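PDB 1Y7R: hypothetical protein SA2161 from Staphylococcus aureus, which is of unknown function but is probably a GNAT-type acetyltransferase that moves an acetyl group from acetyl-CoA to an unidentified acceptor. Local coordinates for residues V4-P9 and A38-T43; K33-A38 and M53-G58. The protein carries 4 engineered substitutions. All coordinates share one frame; numbering follows the deposited sequence.

How the contacts relate
From the N terminus the chain runs through edge strand 3-5, then helices 11-20 and 28-34, before entering strand 40-46. Contact 1 closes this mainly helical loop by laying 4-9 against 38-43. Contact 2 closes a shorter loop, bringing the end of helix 28-34 and its exit (33-38) onto strand 49-58 after the chain has passed through strand 40-46. The segments alternate, so the two loops cross, and they share Ala38. Their centres lie about 8 Å apart. Strands 40-46 and 49-58 are sheet neighbours, and Pro9 of contact 1 packs on Met53 of contact 2; together they join edge strand 3-5 to its neighbour and hold the end of helix 28-34 against the next strand.

Contact 1 (V4-P9 and A38-T43); sequences VTYDIP and ALFTVT
Tyr6 CG lies anti to its carbonyl carbon (chi1 -58°) and Phe40 CG anti to its backbone N (chi1 174°), which places the two CG atoms from which the rings meet where edge strand 3-5 of the GNAT sheet pairs with strand 40-46. The rings form a T-shaped pair: Phe40 CE1 sits over the centre of the Tyr6 ring, 3.6 Å above its plane, and the planes are inclined at 62°. Both rings have further partners on helix 80-95: Tyr6 OH hydrogen-bonds His87 ND1 and Phe40 stacks on Tyr91. On that side of the sheet, Val4 CG1 also meets Val42 CG2 at 3.8 Å.

The strand pairing itself is antiparallel. Thr5 and Thr43 form a hydrogen-bonded pair, Thr5 N to Thr43 O and Thr43 N to Thr5 O both measuring 2.9 Å. Beyond it the regular ladder stops: Tyr6 CA approaches Thr41 O at 3.1 Å in a CA-H...O contact, and water 1 links the backbones, donating to Tyr6 O and accepting a weak bond from Thr41 N. Leu39 and Phe40, both opposite Val56, form a classic beta bulge at the start of strand 40-46. On the Thr41 and Thr43 side, Pro9 turns back toward the sheet, its ring meeting Thr41 tip to tip, with Pro9 CD 4.0 Å from Thr41 CG2.

Contact 2 (K33-A38 and M53-G58); sequences KGLPNA and MGRVIG
Strand 49-58 of the GNAT sheet meets the exit of helix 28-34 here, and the buried side chain of Arg55 bridges the two beside the subunit interface. Its CG lies anti to the carbonyl carbon, and the chain bends at chi3 (68°), which turns NE off the line of the preceding carbons. Leu35 crosses this chain at about a right angle; its CD2 lies over one face of the guanidinium, 4.1 Å from Arg55 NE. Gly34 O approaches at the edge, near the plane, with Arg55 NH2 3.0 Å away. That oxygen already accepts a backbone bond from Asn37 N.

Water 3, in the guanidinium plane at its edge, bridges the segments: it accepts from Arg55 NE at 2.7 Å and donates to Leu35 O at 2.8 Å, so the buried NE-H is satisfied through solvent. The other two nitrogens find carboxylates. NH1 forms a salt bridge with Asp68 on strand 63-71, and NH2 one with Asp59 of the second subunit. This pairing probably stabilises the buried positive charge and joins the helix exit, the sheet and the dimer partner at one side chain. Ala38 points its CB toward the strand, 3.7 Å from Arg55 NH2 and 3.5 Å from Val56 O.

Contact 1 (V4-P9 and A38-T43)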
# COMPACT_ATOMS: atom_id res chain seq x y z
N VAL A 4 -6.78 2.73 -24.22
CA VAL A 4 -6.73 2.75 -22.75
C VAL A 4 -7.97 2.06 -22.23
O VAL A 4 -9.10 2.40 -22.61
CB VAL A 4 -6.77 4.18 -22.19
CG1 VAL A 4 -6.67 4.14 -20.67
CG2 VAL A 4 -5.60 4.99 -22.76
N THR A 5 -7.77 1.18 -21.26
CA THR A 5 -8.83 0.37 -20.75
C THR A 5 -8.70 0.33 -19.21
O THR A 5 -7.59 0.38 -18.71
CB THR A 5 -8.61 -1.01 -21.39
OG1 THR A 5 -9.25 -1.08 -22.67
CG2 THR A 5 -8.95 -2.08 -20.54
N TYR A 6 -9.82 0.28 -18.49
CA TYR A 6 -9.76 -0.02 -17.03
C TYR A 6 -10.18 -1.47 -16.70
O TYR A 6 -10.62 -1.76 -15.56
CB TYR A 6 -10.63 0.96 -16.21
CG TYR A 6 -10.28 2.44 -16.37
CD1 TYR A 6 -9.01 2.85 -16.82
CD2 TYR A 6 -11.23 3.42 -16.10
CE1 TYR A 6 -8.70 4.21 -16.96
CE2 TYR A 6 -10.92 4.80 -16.24
CZ TYR A 6 -9.66 5.17 -16.65
OH TYR A 6 -9.39 6.51 -16.80
N ASP A 7 -10.05 -2.37 -17.69
CA ASP A 7 -10.50 -3.78 -17.54
C ASP A 7 -9.51 -4.56 -16.69
O ASP A 7 -8.35 -4.20 -16.61
CB ASP A 7 -10.53 -4.55 -18.88
CG ASP A 7 -11.40 -3.94 -19.95
OD1 ASP A 7 -11.26 -4.45 -21.11
OD2 ASP A 7 -12.20 -3.01 -19.71
N ILE A 8 -9.99 -5.65 -16.08
CA ILE A 8 -9.12 -6.62 -15.41
C ILE A 8 -8.21 -7.28 -16.48
O ILE A 8 -8.70 -7.71 -17.53
CB ILE A 8 -9.98 -7.70 -14.68
CG1 ILE A 8 -9.13 -8.57 -13.73
CG2 ILE A 8 -10.78 -8.58 -15.72
CD1 ILE A 8 -9.96 -9.37 -12.72
N PRO A 9 -6.87 -7.29 -16.25
CA PRO A 9 -5.94 -7.94 -17.17
C PRO A 9 -6.06 -9.48 -17.07
O PRO A 9 -6.55 -9.98 -16.07
CB PRO A 9 -4.55 -7.50 -16.65
CG PRO A 9 -4.79 -6.51 -15.60
CD PRO A 9 -6.17 -6.69 -15.09
N ALA A 38 -7.79 -5.09 -7.01
CA ALA A 38 -7.27 -3.71 -6.96
C ALA A 38 -8.47 -2.77 -6.97
O ALA A 38 -9.51 -3.09 -7.59
CB ALA A 38 -6.40 -3.45 -8.15
N LEU A 39 -8.35 -1.60 -6.34
CA LEU A 39 -9.41 -0.60 -6.44
C LEU A 39 -9.56 -0.08 -7.88
O LEU A 39 -10.67 0.25 -8.33
CB LEU A 39 -9.13 0.57 -5.53
CG LEU A 39 -9.26 0.26 -4.05
CD1 LEU A 39 -8.79 1.48 -3.24
CD2 LEU A 39 -10.69 -0.17 -3.69
N PHE A 40 -8.43 0.00 -8.59
CA PHE A 40 -8.41 0.58 -9.92
C PHE A 40 -7.25 -0.01 -10.70
O PHE A 40 -6.15 -0.19 -10.15
CB PHE A 40 -8.25 2.10 -9.80
CG PHE A 40 -8.07 2.82 -11.10
CD1 PHE A 40 -9.19 3.17 -11.88
CD2 PHE A 40 -6.78 3.19 -11.54
CE1 PHE A 40 -9.03 3.88 -13.09
CE2 PHE A 40 -6.63 3.90 -12.76
CZ PHE A 40 -7.77 4.24 -13.53
N THR A 41 -7.48 -0.30 -11.98
CA THR A 41 -6.44 -0.84 -12.86
C THR A 41 -6.55 -0.14 -14.20
O THR A 41 -7.65 -0.06 -14.75
CB THR A 41 -6.60 -2.37 -13.10
OG1 THR A 41 -6.61 -3.06 -11.84
CG2 THR A 41 -5.44 -2.92 -13.92
N VAL A 42 -5.43 0.35 -14.72
CA VAL A 42 -5.39 0.90 -16.09
C VAL A 42 -4.45 0.06 -16.92
O VAL A 42 -3.38 -0.34 -16.45
CB VAL A 42 -4.77 2.38 -16.15
CG1 VAL A 42 -3.44 2.55 -15.40
CG2 VAL A 42 -4.68 2.92 -17.63
N THR A 43 -4.86 -0.23 -18.15
CA THR A 43 -4.06 -1.01 -19.10
C THR A 43 -4.03 -0.29 -20.44
O THR A 43 -5.01 0.36 -20.84
CB THR A 43 -4.59 -2.46 -19.28
OG1 THR A 43 -6.03 -2.44 -19.33
CG2 THR A 43 -4.11 -3.36 -18.08
O HOH W 1 -9.86 -1.53 -12.83
O HOH W 2 -6.89 -5.02 -19.58

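Contact 2 (K33-A38 and M53-G58)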
# COMPACT_ATOMS: atom_id res chain seq x y z
N LYS A 33 -5.20 -14.78 -7.66
CA LYS A 33 -5.78 -14.31 -6.43
C LYS A 33 -5.84 -12.78 -6.33
O LYS A 33 -6.76 -12.26 -5.69
CB LYS A 33 -4.96 -14.84 -5.26
CG LYS A 33 -4.81 -16.35 -5.22
CD LYS A 33 -3.93 -16.76 -4.06
CE LYS A 33 -4.39 -16.08 -2.79
NZ LYS A 33 -5.87 -16.18 -2.62
N GLY A 34 -4.89 -12.07 -6.95
CA GLY A 34 -4.72 -10.62 -6.73
C GLY A 34 -5.42 -9.73 -7.74
O GLY A 34 -5.93 -8.65 -7.41
N LEU A 35 -5.47 -10.16 -9.00
CA LEU A 35 -5.91 -9.25 -10.07
C LEU A 35 -7.32 -8.65 -9.91
O LEU A 35 -7.51 -7.49 -10.27
CB LEU A 35 -5.78 -9.91 -11.45
CG LEU A 35 -4.35 -9.95 -12.02
CD1 LEU A 35 -4.30 -10.89 -13.20
CD2 LEU A 35 -3.90 -8.54 -12.40
N PRO A 36 -8.32 -9.44 -9.45
CA PRO A 36 -9.66 -8.86 -9.30
C PRO A 36 -9.84 -7.81 -8.21
O PRO A 36 -10.90 -7.14 -8.17
CB PRO A 36 -10.52 -10.09 -8.94
CG PRO A 36 -9.77 -11.26 -9.43
CD PRO A 36 -8.34 -10.89 -9.14
N ASN A 37 -8.83 -7.65 -7.36
CA ASN A 37 -8.99 -6.99 -6.07
C ASN A 37 -8.27 -5.66 -5.92
O ASN A 37 -8.18 -5.13 -4.81
CB ASN A 37 -8.57 -7.96 -4.95
CG ASN A 37 -9.40 -9.23 -4.92
OD1 ASN A 37 -8.86 -10.36 -4.89
ND2 ASN A 37 -10.70 -9.07 -4.98
N ALA A 38 -7.79 -5.09 -7.01
CA ALA A 38 -7.27 -3.71 -6.96
C ALA A 38 -8.47 -2.77 -6.97
O ALA A 38 -9.51 -3.09 -7.59
CB ALA A 38 -6.40 -3.45 -8.15
N MSE A 53 0.64 -1.03 -17.74
CA MSE A 53 -0.41 -1.11 -16.72
C MSE A 53 0.01 -0.35 -15.47
O MSE A 53 1.17 -0.05 -15.25
CB MSE A 53 -0.70 -2.57 -16.34
CG MSE A 53 0.32 -3.12 -15.40
SE MSE A 53 -0.17 -4.96 -15.03
CE MSE A 53 -1.95 -4.78 -14.81
N GLY A 54 -0.98 -0.05 -14.66
CA GLY A 54 -0.75 0.43 -13.28
C GLY A 54 -1.96 0.04 -12.43
O GLY A 54 -3.07 -0.13 -12.95
N ARG A 55 -1.74 -0.12 -11.12
CA ARG A 55 -2.82 -0.57 -10.24
C ARG A 55 -2.81 0.26 -8.97
O ARG A 55 -1.78 0.86 -8.62
CB ARG A 55 -2.68 -2.08 -9.92
CG ARG A 55 -2.63 -2.96 -11.17
CD ARG A 55 -2.27 -4.40 -10.90
NE ARG A 55 -3.33 -5.12 -10.17
CZ ARG A 55 -3.17 -5.82 -9.05
NH1 ARG A 55 -1.97 -5.97 -8.47
NH2 ARG A 55 -4.24 -6.43 -8.53
N VAL A 56 -3.95 0.34 -8.31
CA VAL A 56 -4.10 1.03 -7.02
C VAL A 56 -4.80 0.09 -6.01
O VAL A 56 -5.84 -0.53 -6.31
CB VAL A 56 -4.91 2.32 -7.17
CG1 VAL A 56 -5.15 3.01 -5.79
CG2 VAL A 56 -4.25 3.27 -8.16
N ILE A 57 -4.22 0.01 -4.81
CA ILE A 57 -4.83 -0.62 -3.65
C ILE A 57 -5.09 0.49 -2.61
O ILE A 57 -4.51 1.58 -2.69
CB ILE A 57 -3.96 -1.77 -3.05
CG1 ILE A 57 -2.53 -1.28 -2.70
CG2 ILE A 57 -3.92 -2.97 -4.02
CD1 ILE A 57 -1.79 -2.18 -1.71
N GLY A 58 -5.95 0.21 -1.65
CA GLY A 58 -6.22 1.26 -0.66
C GLY A 58 -7.47 0.98 0.15
O GLY A 58 -8.06 -0.11 0.03
O HOH W 3 -5.81 -5.51 -11.28